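Local structure of ribosomal RNA small subunit methyltransferase Nep1 (Archaeoglobus fulgidus, 3O7B) at residues R51-R56 with S69-A74; L97-L102 with L125-N130; N113-W118 with K138-R143. The protein probably methylates N1 of a pseudouridine in small-subunit ribosomal RNA, with S-adenosylmethionine as methyl donor, during ribosome biogenesis. One frame throughout, in Å; residues are numbered along the deposited sequence.

Contact 1. Residues R51-R56 with S69-A74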
ATOM      1  N   ARG A  51      13.449   7.824 -23.751  0.50 28.60           N
ATOM      2  CA  ARG A  51      13.900   9.187 -24.039  0.50 28.95           C
ATOM      3  C   ARG A  51      12.824  10.221 -23.698  0.50 28.65           C
ATOM      4  O   ARG A  51      13.133  11.295 -23.177  0.50 28.48           O
ATOM      5  CB  ARG A  51      14.353   9.324 -25.498  0.50 29.03           C
ATOM      6  CG  ARG A  51      15.774   8.823 -25.755  0.50 29.51           C
ATOM      7  CD  ARG A  51      16.267   9.198 -27.156  0.50 30.01           C
ATOM      8  NE  ARG A  51      16.351  10.649 -27.350  0.50 32.35           N
ATOM      9  CZ  ARG A  51      17.463  11.371 -27.228  0.50 32.89           C
ATOM     10  NH1 ARG A  51      18.617  10.792 -26.916  0.50 33.19           N
ATOM     11  NH2 ARG A  51      17.422  12.680 -27.425  0.50 33.63           N
ATOM     12  N   ALA A  52      11.565   9.884 -23.976  1.00 28.50           N
ATOM     13  CA  ALA A  52      10.432  10.755 -23.641  1.00 28.63           C
ATOM     14  C   ALA A  52      10.299  10.949 -22.126  1.00 28.59           C
ATOM     15  O   ALA A  52      10.102  12.069 -21.653  1.00 29.03           O
ATOM     16  CB  ALA A  52       9.141  10.196 -24.215  1.00 28.71           C
ATOM     17  N   ASP A  53      10.422   9.859 -21.369  1.00 28.64           N
ATOM     18  CA  ASP A  53      10.354   9.955 -19.912  1.00 28.19           C
ATOM     19  C   ASP A  53      11.526  10.750 -19.347  1.00 28.48           C
ATOM     20  O   ASP A  53      11.353  11.521 -18.406  1.00 28.49           O
ATOM     21  CB  ASP A  53      10.286   8.569 -19.261  1.00 27.96           C
ATOM     22  CG  ASP A  53       9.868   8.638 -17.793  1.00 26.80           C
ATOM     23  OD1 ASP A  53       8.922   9.397 -17.463  1.00 27.82           O
ATOM     24  OD2 ASP A  53      10.487   7.937 -16.968  1.00 23.66           O
ATOM     25  N   ALA A  54      12.707  10.571 -19.936  1.00 28.93           N
ATOM     26  CA  ALA A  54      13.903  11.311 -19.547  1.00 29.79           C
ATOM     27  C   ALA A  54      13.677  12.816 -19.661  1.00 30.45           C
ATOM     28  O   ALA A  54      14.027  13.572 -18.752  1.00 30.73           O
ATOM     29  CB  ALA A  54      15.089  10.877 -20.390  1.00 29.78           C
ATOM     30  N   ILE A  55      13.071  13.243 -20.768  1.00 31.12           N
ATOM     31  CA  ILE A  55      12.698  14.648 -20.954  1.00 31.82           C
ATOM     32  C   ILE A  55      11.715  15.105 -19.865  1.00 31.63           C
ATOM     33  O   ILE A  55      11.947  16.125 -19.213  1.00 32.16           O
ATOM     34  CB  ILE A  55      12.138  14.913 -22.378  1.00 31.91           C
ATOM     35  CG1 ILE A  55      13.232  14.700 -23.427  1.00 32.77           C
ATOM     36  CG2 ILE A  55      11.559  16.335 -22.496  1.00 32.83           C
ATOM     37  CD1 ILE A  55      12.700  14.387 -24.821  1.00 33.28           C
ATOM     38  N   ARG A  56      10.647  14.335 -19.647  1.00 31.48           N
ATOM     39  CA  ARG A  56       9.635  14.682 -18.638  1.00 31.32           C
ATOM     40  C   ARG A  56      10.219  14.774 -17.225  1.00 31.26           C
ATOM     41  O   ARG A  56       9.847  15.666 -16.454  1.00 31.31           O
ATOM     42  CB  ARG A  56       8.459  13.699 -18.664  1.00 31.61           C
ATOM     43  N   SER A  69       4.603   1.189 -15.966  1.00 17.73           N
ATOM     44  CA  SER A  69       3.497   2.102 -16.293  1.00 18.47           C
ATOM     45  C   SER A  69       3.984   3.283 -17.137  1.00 19.15           C
ATOM     46  O   SER A  69       3.169   4.041 -17.695  1.00 20.44           O
ATOM     47  CB  SER A  69       2.769   2.588 -15.029  1.00 18.44           C
ATOM     48  OG  SER A  69       1.991   1.541 -14.465  1.00 19.41           O
ATOM     49  N   LYS A  70       5.305   3.439 -17.226  1.00 17.97           N
ATOM     50  CA  LYS A  70       5.916   4.475 -18.057  1.00 18.62           C
ATOM     51  C   LYS A  70       6.737   3.897 -19.205  1.00 18.28           C
ATOM     52  O   LYS A  70       6.836   4.506 -20.282  1.00 19.67           O
ATOM     53  CB  LYS A  70       6.835   5.356 -17.212  1.00 18.66           C
ATOM     54  CG  LYS A  70       6.133   6.151 -16.130  1.00 19.84           C
ATOM     55  CD  LYS A  70       7.113   6.992 -15.359  1.00 20.16           C
ATOM     56  CE  LYS A  70       6.411   7.747 -14.241  1.00 20.58           C
ATOM     57  NZ  LYS A  70       7.373   8.646 -13.544  1.00 21.24           N
ATOM     58  N   HIS A  71       7.325   2.728 -18.979  1.00 17.28           N
ATOM     59  CA  HIS A  71       8.376   2.233 -19.883  1.00 17.30           C
ATOM     60  C   HIS A  71       7.993   0.959 -20.625  1.00 18.25           C
ATOM     61  O   HIS A  71       8.853   0.340 -21.272  1.00 18.32           O
ATOM     62  CB  HIS A  71       9.675   1.969 -19.108  1.00 16.76           C
ATOM     63  CG  HIS A  71      10.128   3.108 -18.246  1.00 16.21           C
ATOM     64  ND1 HIS A  71      10.197   4.417 -18.678  1.00 19.00           N
ATOM     65  CD2 HIS A  71      10.542   3.117 -16.956  1.00 13.70           C
ATOM     66  CE1 HIS A  71      10.639   5.185 -17.692  1.00 15.65           C
ATOM     67  NE2 HIS A  71      10.857   4.416 -16.637  1.00 19.90           N
ATOM     68  N   HIS A  72       6.730   0.550 -20.527  1.00 18.99           N
ATOM     69  CA  HIS A  72       6.271  -0.724 -21.088  1.00 19.82           C
ATOM     70  C   HIS A  72       6.760  -0.984 -22.523  1.00 20.36           C
ATOM     71  O   HIS A  72       7.297  -2.052 -22.819  1.00 20.04           O
ATOM     72  CB  HIS A  72       4.747  -0.785 -21.077  1.00 20.05           C
ATOM     73  CG  HIS A  72       4.196  -2.030 -21.706  1.00 20.99           C
ATOM     74  ND1 HIS A  72       3.705  -2.063 -22.996  1.00 23.62           N
ATOM     75  CD2 HIS A  72       4.103  -3.299 -21.237  1.00 23.41           C
ATOM     76  CE1 HIS A  72       3.311  -3.291 -23.284  1.00 21.23           C
ATOM     77  NE2 HIS A  72       3.534  -4.059 -22.232  1.00 25.51           N
ATOM     78  N   THR A  73       6.554  -0.014 -23.403  1.00 21.23           N
ATOM     79  CA  THR A  73       6.874  -0.227 -24.822  1.00 22.63           C
ATOM     80  C   THR A  73       8.376  -0.406 -25.073  1.00 23.09           C
ATOM     81  O   THR A  73       8.764  -1.025 -26.065  1.00 24.59           O
ATOM     82  CB  THR A  73       6.300   0.874 -25.723  1.00 22.51           C
ATOM     83  OG1 THR A  73       6.858   2.135 -25.361  1.00 25.11           O
ATOM     84  CG2 THR A  73       4.797   0.933 -25.587  1.00 23.62           C
ATOM     85  N   ALA A  74       9.208   0.131 -24.184  1.00 21.99           N
ATOM     86  CA  ALA A  74      10.663  -0.047 -24.259  1.00 21.93           C
ATOM     87  C   ALA A  74      11.145  -1.384 -23.688  1.00 22.31           C
ATOM     88  O   ALA A  74      12.307  -1.762 -23.881  1.00 22.70           O
ATOM     89  CB  ALA A  74      11.362   1.107 -23.561  1.00 21.59           C
TER
HETATM   90  O   HOH W   1      10.128   8.120 -14.363  1.00 22.62           O
HETATM   91  O   HOH W   2       7.658  10.741 -15.651  1.00 28.93           O

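Contact 2. Residues L97-L102 with L125-N130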
ATOM      1  N   LEU A  97       4.843  -2.797   6.635  1.00 12.93           N
ATOM      2  CA  LEU A  97       5.729  -3.417   7.597  1.00 12.60           C
ATOM      3  C   LEU A  97       6.332  -2.390   8.564  1.00 12.34           C
ATOM      4  O   LEU A  97       6.336  -2.596   9.783  1.00 12.98           O
ATOM      5  CB  LEU A  97       6.842  -4.162   6.840  1.00 13.51           C
ATOM      6  CG  LEU A  97       7.756  -4.953   7.768  1.00 15.67           C
ATOM      7  CD1 LEU A  97       7.013  -6.105   8.470  1.00 17.23           C
ATOM      8  CD2 LEU A  97       8.922  -5.495   6.978  1.00 16.61           C
ATOM      9  N   LEU A  98       6.823  -1.280   8.021  1.00 12.22           N
ATOM     10  CA  LEU A  98       7.485  -0.293   8.859  1.00 12.64           C
ATOM     11  C   LEU A  98       6.505   0.470   9.761  1.00 13.34           C
ATOM     12  O   LEU A  98       6.928   1.063  10.764  1.00 14.82           O
ATOM     13  CB  LEU A  98       8.340   0.638   8.018  1.00 12.72           C
ATOM     14  CG  LEU A  98       9.546  -0.033   7.330  1.00 15.49           C
ATOM     15  CD1 LEU A  98      10.059   0.866   6.214  1.00 17.28           C
ATOM     16  CD2 LEU A  98      10.628  -0.283   8.337  1.00 17.44           C
ATOM     17  N   ASP A  99       5.216   0.423   9.414  1.00 13.72           N
ATOM     18  CA  ASP A  99       4.153   1.014  10.261  1.00 14.83           C
ATOM     19  C   ASP A  99       3.889   0.202  11.535  1.00 15.65           C
ATOM     20  O   ASP A  99       3.192   0.665  12.443  1.00 16.74           O
ATOM     21  CB  ASP A  99       2.831   1.103   9.476  1.00 14.93           C
ATOM     22  CG  ASP A  99       2.803   2.229   8.426  1.00 16.24           C
ATOM     23  OD1 ASP A  99       3.686   3.126   8.398  1.00 17.52           O
ATOM     24  OD2 ASP A  99       1.846   2.212   7.594  1.00 17.34           O
ATOM     25  N   SER A 100       4.388  -1.029  11.599  1.00 15.60           N
ATOM     26  CA  SER A 100       4.202  -1.882  12.781  1.00 17.38           C
ATOM     27  C   SER A 100       4.762  -1.204  14.033  1.00 17.87           C
ATOM     28  O   SER A 100       5.838  -0.602  13.989  1.00 18.01           O
ATOM     29  CB  SER A 100       4.908  -3.233  12.596  1.00 17.88           C
ATOM     30  OG  SER A 100       4.853  -3.987  13.807  1.00 19.58           O
ATOM     31  N   PRO A 101       4.049  -1.328  15.169  1.00 19.18           N
ATOM     32  CA  PRO A 101       4.635  -0.798  16.405  1.00 20.14           C
ATOM     33  C   PRO A 101       5.746  -1.690  16.994  1.00 21.10           C
ATOM     34  O   PRO A 101       6.439  -1.283  17.922  1.00 22.10           O
ATOM     35  CB  PRO A 101       3.438  -0.737  17.353  1.00 20.81           C
ATOM     36  CG  PRO A 101       2.595  -1.850  16.931  1.00 20.71           C
ATOM     37  CD  PRO A 101       2.711  -1.896  15.404  1.00 19.58           C
ATOM     38  N   LEU A 102       5.911  -2.887  16.446  1.00 21.11           N
ATOM     39  CA  LEU A 102       6.918  -3.817  16.945  1.00 22.44           C
ATOM     40  C   LEU A 102       8.254  -3.509  16.281  1.00 23.06           C
ATOM     41  O   LEU A 102       8.345  -3.459  15.052  1.00 23.32           O
ATOM     42  CB  LEU A 102       6.464  -5.246  16.666  1.00 22.25           C
ATOM     43  CG  LEU A 102       7.237  -6.442  17.208  1.00 23.34           C
ATOM     44  CD1 LEU A 102       7.603  -6.286  18.683  1.00 23.25           C
ATOM     45  CD2 LEU A 102       6.403  -7.687  17.006  1.00 23.56           C
ATOM     46  N   LEU A 125       9.474   5.967   5.175  1.00 15.65           N
ATOM     47  CA  LEU A 125       9.535   6.043   3.722  1.00 15.88           C
ATOM     48  C   LEU A 125       8.439   6.962   3.214  1.00 15.57           C
ATOM     49  O   LEU A 125       7.382   7.040   3.853  1.00 16.12           O
ATOM     50  CB  LEU A 125       9.353   4.655   3.089  1.00 16.60           C
ATOM     51  CG  LEU A 125      10.532   3.708   3.292  1.00 17.82           C
ATOM     52  CD1 LEU A 125      10.081   2.309   2.900  1.00 18.60           C
ATOM     53  CD2 LEU A 125      11.785   4.123   2.533  1.00 19.37           C
ATOM     54  N   PRO A 126       8.661   7.611   2.056  1.00 15.24           N
ATOM     55  CA  PRO A 126       7.575   8.417   1.462  1.00 15.58           C
ATOM     56  C   PRO A 126       6.369   7.535   1.163  1.00 15.36           C
ATOM     57  O   PRO A 126       6.494   6.455   0.571  1.00 15.06           O
ATOM     58  CB  PRO A 126       8.183   8.937   0.157  1.00 16.72           C
ATOM     59  CG  PRO A 126       9.672   8.816   0.337  1.00 17.35           C
ATOM     60  CD  PRO A 126       9.887   7.644   1.232  1.00 15.87           C
ATOM     61  N   ARG A 127       5.198   8.012   1.557  1.00 14.84           N
ATOM     62  CA  ARG A 127       3.954   7.295   1.316  1.00 14.61           C
ATOM     63  C   ARG A 127       3.441   7.497  -0.104  1.00 13.92           C
ATOM     64  O   ARG A 127       2.731   6.639  -0.637  1.00 14.87           O
ATOM     65  CB  ARG A 127       2.921   7.669   2.378  1.00 16.08           C
ATOM     66  CG  ARG A 127       3.516   7.401   3.769  1.00 17.75           C
ATOM     67  CD  ARG A 127       2.483   7.385   4.814  1.00 20.01           C
ATOM     68  NE  ARG A 127       1.723   6.141   4.849  1.00 18.54           N
ATOM     69  CZ  ARG A 127       2.055   5.061   5.555  1.00 17.11           C
ATOM     70  NH1 ARG A 127       3.204   5.008   6.227  1.00 17.72           N
ATOM     71  NH2 ARG A 127       1.243   4.027   5.563  1.00 17.32           N
ATOM     72  N   ASN A 128       3.833   8.613  -0.714  1.00 13.46           N
ATOM     73  CA  ASN A 128       3.494   8.891  -2.090  1.00 13.19           C
ATOM     74  C   ASN A 128       4.462   8.122  -2.974  1.00 12.97           C
ATOM     75  O   ASN A 128       5.686   8.240  -2.825  1.00 13.68           O
ATOM     76  CB  ASN A 128       3.578  10.393  -2.353  1.00 13.74           C
ATOM     77  CG  ASN A 128       3.366  10.729  -3.800  1.00 14.11           C
ATOM     78  OD1 ASN A 128       4.280  10.597  -4.617  1.00 16.07           O
ATOM     79  ND2 ASN A 128       2.154  11.133  -4.144  1.00 15.78           N
ATOM     80  N   TYR A 129       3.896   7.377  -3.920  1.00 12.36           N
ATOM     81  CA  TYR A 129       4.670   6.515  -4.817  1.00 12.50           C
ATOM     82  C   TYR A 129       5.718   7.276  -5.619  1.00 13.05           C
ATOM     83  O   TYR A 129       6.857   6.797  -5.785  1.00 12.37           O
ATOM     84  CB  TYR A 129       3.716   5.771  -5.742  1.00 13.26           C
ATOM     85  CG  TYR A 129       4.396   5.026  -6.855  1.00 13.48           C
ATOM     86  CD1 TYR A 129       5.037   3.817  -6.597  1.00 15.47           C
ATOM     87  CD2 TYR A 129       4.378   5.511  -8.156  1.00 13.13           C
ATOM     88  CE1 TYR A 129       5.674   3.118  -7.621  1.00 15.35           C
ATOM     89  CE2 TYR A 129       5.009   4.809  -9.193  1.00 14.17           C
ATOM     90  CZ  TYR A 129       5.628   3.611  -8.901  1.00 13.94           C
ATOM     91  OH  TYR A 129       6.266   2.897  -9.901  1.00 16.94           O
ATOM     92  N   ASN A 130       5.369   8.451  -6.139  1.00 12.32           N
ATOM     93  CA  ASN A 130       6.315   9.189  -6.977  1.00 13.54           C
ATOM     94  C   ASN A 130       7.497   9.675  -6.155  1.00 14.07           C
ATOM     95  O   ASN A 130       8.640   9.642  -6.636  1.00 14.06           O
ATOM     96  CB  ASN A 130       5.628  10.336  -7.729  1.00 13.96           C
ATOM     97  CG  ASN A 130       4.528   9.828  -8.637  1.00 15.03           C
ATOM     98  OD1 ASN A 130       3.354  10.238  -8.523  1.00 17.58           O
ATOM     99  ND2 ASN A 130       4.877   8.913  -9.527  1.00 12.74           N
TER

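Contact 3. Residues N113-W118 with K138-R143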
ATOM      1  N   ASN A 113      18.158  -8.215  -9.276  1.00 19.42           N
ATOM      2  CA  ASN A 113      19.547  -8.290  -9.741  1.00 19.90           C
ATOM      3  C   ASN A 113      20.518  -8.746  -8.657  1.00 19.94           C
ATOM      4  O   ASN A 113      21.741  -8.738  -8.865  1.00 21.13           O
ATOM      5  CB  ASN A 113      19.965  -6.956 -10.368  1.00 20.42           C
ATOM      6  CG  ASN A 113      19.159  -6.634 -11.621  1.00 23.34           C
ATOM      7  OD1 ASN A 113      18.662  -5.512 -11.791  1.00 27.81           O
ATOM      8  ND2 ASN A 113      19.003  -7.627 -12.498  1.00 25.22           N
ATOM      9  N   GLY A 114      19.977  -9.143  -7.508  1.00 18.63           N
ATOM     10  CA  GLY A 114      20.759  -9.719  -6.414  1.00 18.25           C
ATOM     11  C   GLY A 114      21.372  -8.748  -5.423  1.00 18.33           C
ATOM     12  O   GLY A 114      22.127  -9.155  -4.523  1.00 18.08           O
ATOM     13  N   GLU A 115      21.047  -7.461  -5.561  1.00 17.07           N
ATOM     14  CA  GLU A 115      21.560  -6.458  -4.633  1.00 17.12           C
ATOM     15  C   GLU A 115      20.812  -6.553  -3.306  1.00 15.55           C
ATOM     16  O   GLU A 115      19.643  -6.963  -3.283  1.00 15.05           O
ATOM     17  CB  GLU A 115      21.399  -5.055  -5.203  1.00 17.96           C
ATOM     18  CG  GLU A 115      22.122  -4.848  -6.506  1.00 22.70           C
ATOM     19  CD  GLU A 115      21.350  -3.962  -7.446  1.00 28.92           C
ATOM     20  OE1 GLU A 115      20.135  -4.221  -7.670  1.00 29.74           O
ATOM     21  OE2 GLU A 115      21.954  -3.006  -7.975  1.00 29.94           O
ATOM     22  N   ILE A 116      21.478  -6.183  -2.220  1.00 14.74           N
ATOM     23  CA  ILE A 116      20.926  -6.232  -0.885  1.00 13.82           C
ATOM     24  C   ILE A 116      20.837  -4.797  -0.351  1.00 13.79           C
ATOM     25  O   ILE A 116      21.853  -4.099  -0.276  1.00 13.94           O
ATOM     26  CB  ILE A 116      21.799  -7.116   0.061  1.00 14.53           C
ATOM     27  CG1 ILE A 116      21.823  -8.590  -0.406  1.00 14.53           C
ATOM     28  CG2 ILE A 116      21.316  -7.025   1.483  1.00 16.17           C
ATOM     29  CD1 ILE A 116      20.448  -9.248  -0.488  1.00 15.82           C
ATOM     30  N   ILE A 117      19.625  -4.369  -0.005  1.00 13.23           N
ATOM     31  CA  ILE A 117      19.394  -3.064   0.600  1.00 13.05           C
ATOM     32  C   ILE A 117      18.921  -3.257   2.027  1.00 13.74           C
ATOM     33  O   ILE A 117      17.978  -4.015   2.301  1.00 14.01           O
ATOM     34  CB  ILE A 117      18.327  -2.285  -0.206  1.00 12.57           C
ATOM     35  CG1 ILE A 117      18.771  -2.065  -1.647  1.00 13.54           C
ATOM     36  CG2 ILE A 117      17.949  -0.977   0.512  1.00 13.58           C
ATOM     37  CD1 ILE A 117      17.629  -1.745  -2.617  1.00 15.42           C
ATOM     38  N   TRP A 118      19.588  -2.588   2.957  1.00 13.98           N
ATOM     39  CA  TRP A 118      19.178  -2.589   4.341  1.00 14.43           C
ATOM     40  C   TRP A 118      18.355  -1.317   4.596  1.00 14.25           C
ATOM     41  O   TRP A 118      18.773  -0.227   4.175  1.00 13.94           O
ATOM     42  CB  TRP A 118      20.421  -2.619   5.247  1.00 15.54           C
ATOM     43  CG  TRP A 118      20.118  -2.475   6.703  1.00 17.57           C
ATOM     44  CD1 TRP A 118      19.635  -3.435   7.534  1.00 21.02           C
ATOM     45  CD2 TRP A 118      20.300  -1.300   7.512  1.00 17.53           C
ATOM     46  NE1 TRP A 118      19.482  -2.935   8.804  1.00 21.80           N
ATOM     47  CE2 TRP A 118      19.889  -1.626   8.819  1.00 18.68           C
ATOM     48  CE3 TRP A 118      20.759  -0.003   7.252  1.00 20.03           C
ATOM     49  CZ2 TRP A 118      19.936  -0.711   9.880  1.00 18.80           C
ATOM     50  CZ3 TRP A 118      20.785   0.921   8.310  1.00 20.20           C
ATOM     51  CH2 TRP A 118      20.384   0.553   9.603  1.00 19.61           C
ATOM     52  N   LYS A 138      17.619   8.129  -5.932  1.00 13.70           N
ATOM     53  CA  LYS A 138      18.711   8.710  -5.162  1.00 14.46           C
ATOM     54  C   LYS A 138      19.542   7.619  -4.474  1.00 14.70           C
ATOM     55  O   LYS A 138      20.775   7.683  -4.456  1.00 15.71           O
ATOM     56  CB  LYS A 138      18.162   9.697  -4.133  1.00 15.02           C
ATOM     57  CG  LYS A 138      19.248  10.410  -3.338  1.00 16.66           C
ATOM     58  CD  LYS A 138      18.649  11.361  -2.325  1.00 18.71           C
ATOM     59  CE  LYS A 138      19.753  12.185  -1.680  1.00 20.00           C
ATOM     60  NZ  LYS A 138      19.166  13.217  -0.780  1.00 21.32           N
ATOM     61  N   LEU A 139      18.881   6.617  -3.911  1.00 14.45           N
ATOM     62  CA  LEU A 139      19.574   5.501  -3.292  1.00 14.78           C
ATOM     63  C   LEU A 139      20.496   4.784  -4.290  1.00 14.99           C
ATOM     64  O   LEU A 139      21.656   4.485  -3.965  1.00 14.93           O
ATOM     65  CB  LEU A 139      18.549   4.536  -2.688  1.00 15.16           C
ATOM     66  CG  LEU A 139      19.137   3.229  -2.161  1.00 14.96           C
ATOM     67  CD1 LEU A 139      19.983   3.452  -0.920  1.00 16.36           C
ATOM     68  CD2 LEU A 139      18.013   2.250  -1.884  1.00 16.97           C
ATOM     69  N   PHE A 140      20.018   4.530  -5.505  1.00 15.25           N
ATOM     70  CA  PHE A 140      20.856   3.840  -6.496  1.00 17.15           C
ATOM     71  C   PHE A 140      22.061   4.685  -6.913  1.00 18.15           C
ATOM     72  O   PHE A 140      23.129   4.141  -7.227  1.00 19.35           O
ATOM     73  CB  PHE A 140      20.041   3.396  -7.710  1.00 17.20           C
ATOM     74  CG  PHE A 140      19.320   2.085  -7.514  1.00 17.68           C
ATOM     75  CD1 PHE A 140      18.141   2.007  -6.771  1.00 19.00           C
ATOM     76  CD2 PHE A 140      19.847   0.913  -8.048  1.00 19.77           C
ATOM     77  CE1 PHE A 140      17.480   0.775  -6.586  1.00 20.35           C
ATOM     78  CE2 PHE A 140      19.197  -0.310  -7.875  1.00 19.87           C
ATOM     79  CZ  PHE A 140      18.019  -0.382  -7.150  1.00 20.20           C
ATOM     80  N   GLU A 141      21.892   6.003  -6.893  1.00 18.27           N
ATOM     81  CA  GLU A 141      22.950   6.944  -7.256  1.00 19.18           C
ATOM     82  C   GLU A 141      23.980   7.124  -6.145  1.00 19.39           C
ATOM     83  O   GLU A 141      25.187   7.027  -6.394  1.00 20.88           O
ATOM     84  CB  GLU A 141      22.322   8.293  -7.604  1.00 19.34           C
ATOM     85  CG  GLU A 141      23.328   9.420  -7.863  1.00 22.54           C
ATOM     86  CD  GLU A 141      24.203   9.195  -9.084  1.00 25.89           C
ATOM     87  OE1 GLU A 141      23.851   8.385  -9.976  1.00 26.15           O
ATOM     88  OE2 GLU A 141      25.263   9.862  -9.157  1.00 29.20           O
ATOM     89  N   GLU A 142      23.507   7.395  -4.930  1.00 18.58           N
ATOM     90  CA  GLU A 142      24.356   7.753  -3.789  1.00 18.73           C
ATOM     91  C   GLU A 142      24.747   6.563  -2.917  1.00 18.35           C
ATOM     92  O   GLU A 142      25.688   6.652  -2.125  1.00 18.16           O
ATOM     93  CB  GLU A 142      23.677   8.836  -2.939  1.00 19.35           C
ATOM     94  CG  GLU A 142      23.346  10.063  -3.776  1.00 23.31           C
ATOM     95  CD  GLU A 142      23.115  11.342  -2.998  1.00 29.15           C
ATOM     96  OE1 GLU A 142      23.141  11.346  -1.745  1.00 32.82           O
ATOM     97  OE2 GLU A 142      22.906  12.371  -3.672  1.00 32.72           O
ATOM     98  N   ARG A 143      24.004   5.459  -3.060  1.00 17.46           N
ATOM     99  CA  ARG A 143      24.267   4.154  -2.380  1.00 17.27           C
ATOM    100  C   ARG A 143      23.863   4.112  -0.915  1.00 16.38           C
ATOM    101  O   ARG A 143      23.837   3.050  -0.295  1.00 16.64           O
ATOM    102  CB  ARG A 143      25.736   3.684  -2.529  1.00 17.86           C
ATOM    103  CG  ARG A 143      26.292   3.758  -3.941  1.00 19.11           C
ATOM    104  CD  ARG A 143      25.392   3.111  -4.962  1.00 20.83           C
ATOM    105  NE  ARG A 143      25.360   1.653  -4.838  1.00 21.85           N
ATOM    106  CZ  ARG A 143      24.647   0.855  -5.631  1.00 22.27           C
ATOM    107  NH1 ARG A 143      23.889   1.363  -6.598  1.00 22.09           N
ATOM    108  NH2 ARG A 143      24.697  -0.458  -5.457  1.00 22.94           N
TER
HETATM  109  O   HOH W   3      23.086  -0.845  -8.413  1.00 30.27           O

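Contact 1. Residues R51-R56 with S69-A74
Asp53, on helix 48-57, faces Lys70 and His71, and these three residues make up a contact between helix 48-57 and the short, weakly bonded helix 68-71 in the EMG1/NEP1 methyltransferase fold. The backbones stay well apart, the closest pair of CA atoms, Asp53 and Lys70, being 7.3 Å from each other. Asp53 reaches across because its CG stands anti to the backbone N (chi1 -166°), which lays the carboxylate over toward both partners. Beyond CG the Lys70 chain is fully extended and crosses the aspartate at about a right angle, its CD passing 3.7 Å from Asp53 OD1. The charged ends do not form a salt bridge, since OD1 of Asp53 and NZ of Lys70 are 4.3 Å apart. Asp53 CB lies at the edge of the His71 ring, in its plane, with the carboxylate tilted 63° from that plane; His71 NE2 makes a weak hydrogen bond with Leu65 O, and Lys70 CB lies above one ring face, near the rim. Two waters bridge the charged groups: each accepts from Lys70 NZ, one donating to Asp53 OD2 and the other to OD1, both of these last bonds being 2.6 Å long from water oxygen to carboxylate oxygen.

Contact 2. Residues L97-L102 with L125-N130
Leu98 and Leu125 are the nearest backbone pair, with CA atoms 8.4 Å apart, where the C-terminal part of helix 87-98 meets the loop leading into helix 129-142. In this alpha/beta SPOUT-type fold the intervening chain carries the strands 105-111 and 116-119. The buried pair Leu98 and Leu125 meets through its CD1 methyls, Leu98 CD1 lying 3.6 Å from Leu125 CD1, and Val107 with Leu94, Leu95 and Leu135 continues the apolar packing around it. Beside it, Arg127 grips Asp99 end-on. Its NH1 donates to OD1 of Asp99 at 2.9 Å and its NH2 to OD2 of Asp99 at 2.8 Å, both oxygens using their syn lone pairs. The carboxylate and guanidinium planes differ by only 16°, which makes this a two-pronged, nearly coplanar salt bridge. A bend at chi3 (78°) turns the Arg127 chain so that its end meets the aspartate head-on. The bridge lies at the dimer interface, with Arg127 packing on Arg86 of the second subunit. Asp99 OD2 is held twice, by Arg127 NH2 and by a hydrogen bond with Thr223 OG1 of the second subunit.

Contact 3. Residues N113-W118 with K138-R143
Leu139, in the last turns of helix 129-142, meets Ile117 of strand 116-119 tip to tip. Its CD2 lies 4.0 Å from Ile117 CG2 and 4.1 Å from Ile117 CD1, so one leucine methyl rests against both branches of the isoleucine. Leu139 CG is anti to the backbone N (chi1 173°), which carries the side chain toward the strand. Phe155, from strand 150-156, touches both residues and extends this apolar patch.

Phe140 follows, its CE2 coming obliquely within 3.9 Å of Glu115 OE2 and almost as near to OE1. The two side chains cross at about a right angle, with carboxylate and ring planes 66° apart. The second carboxylate oxygen of Glu115, OE1, is hydrogen-bonded to Thr111 OG1, a tie that probably helps fix the rotation of the carboxylate. The Phe140 ring also packs edge-to-face with Phe155, and Leu37 and Leu39 touch it as well.

Arg143 comes last and is the first residue to leave the helical conformation, with positive phi. Its side chain folds back on the helix end: NH1 donates to Phe140 O at 2.9 Å, in the carbonyl plane and on a lone pair, with an N-H...O angle of 160°. The same NH1 donates to a water that in turn gives a 2.5 Å hydrogen bond to Glu115 OE2. The opposite charges are therefore linked through water, Arg143 NH2 and Glu115 OE2 being 4.5 Å apart. Arg143 also makes a cation-pi contact with Phe155.

The end of helix 129-142 thus packs through Leu139 and Phe140 on the adjacent antiparallel strands 116-119 and 150-156 of the mixed sheet, the helix-on-sheet layering of an alpha/beta fold.

Overall arrangement
Helix 129-142 connects contact 2, at its approach, with contact 3, at its far end; their centres are 18 Å apart and their segments alternate along the chain. Contact 1 closes before either opens and lies peripherally, its centre 27 Å from that of contact 2 and 22 Å from that of contact 3. Even so, the nearest atoms of contacts 1 and 2 are only about 5 Å apart. In contact 1 the His71 side chain is about 10 Å from that of Arg86, predicted to interact with rRNA. Contact 2 meets Arg86 only across the dimer interface, where Arg127 packs on that of the second subunit. It also meets Thr223 of that subunit, next in sequence to the cofactor-binding Tyr222. Contact 3 touches no other chain.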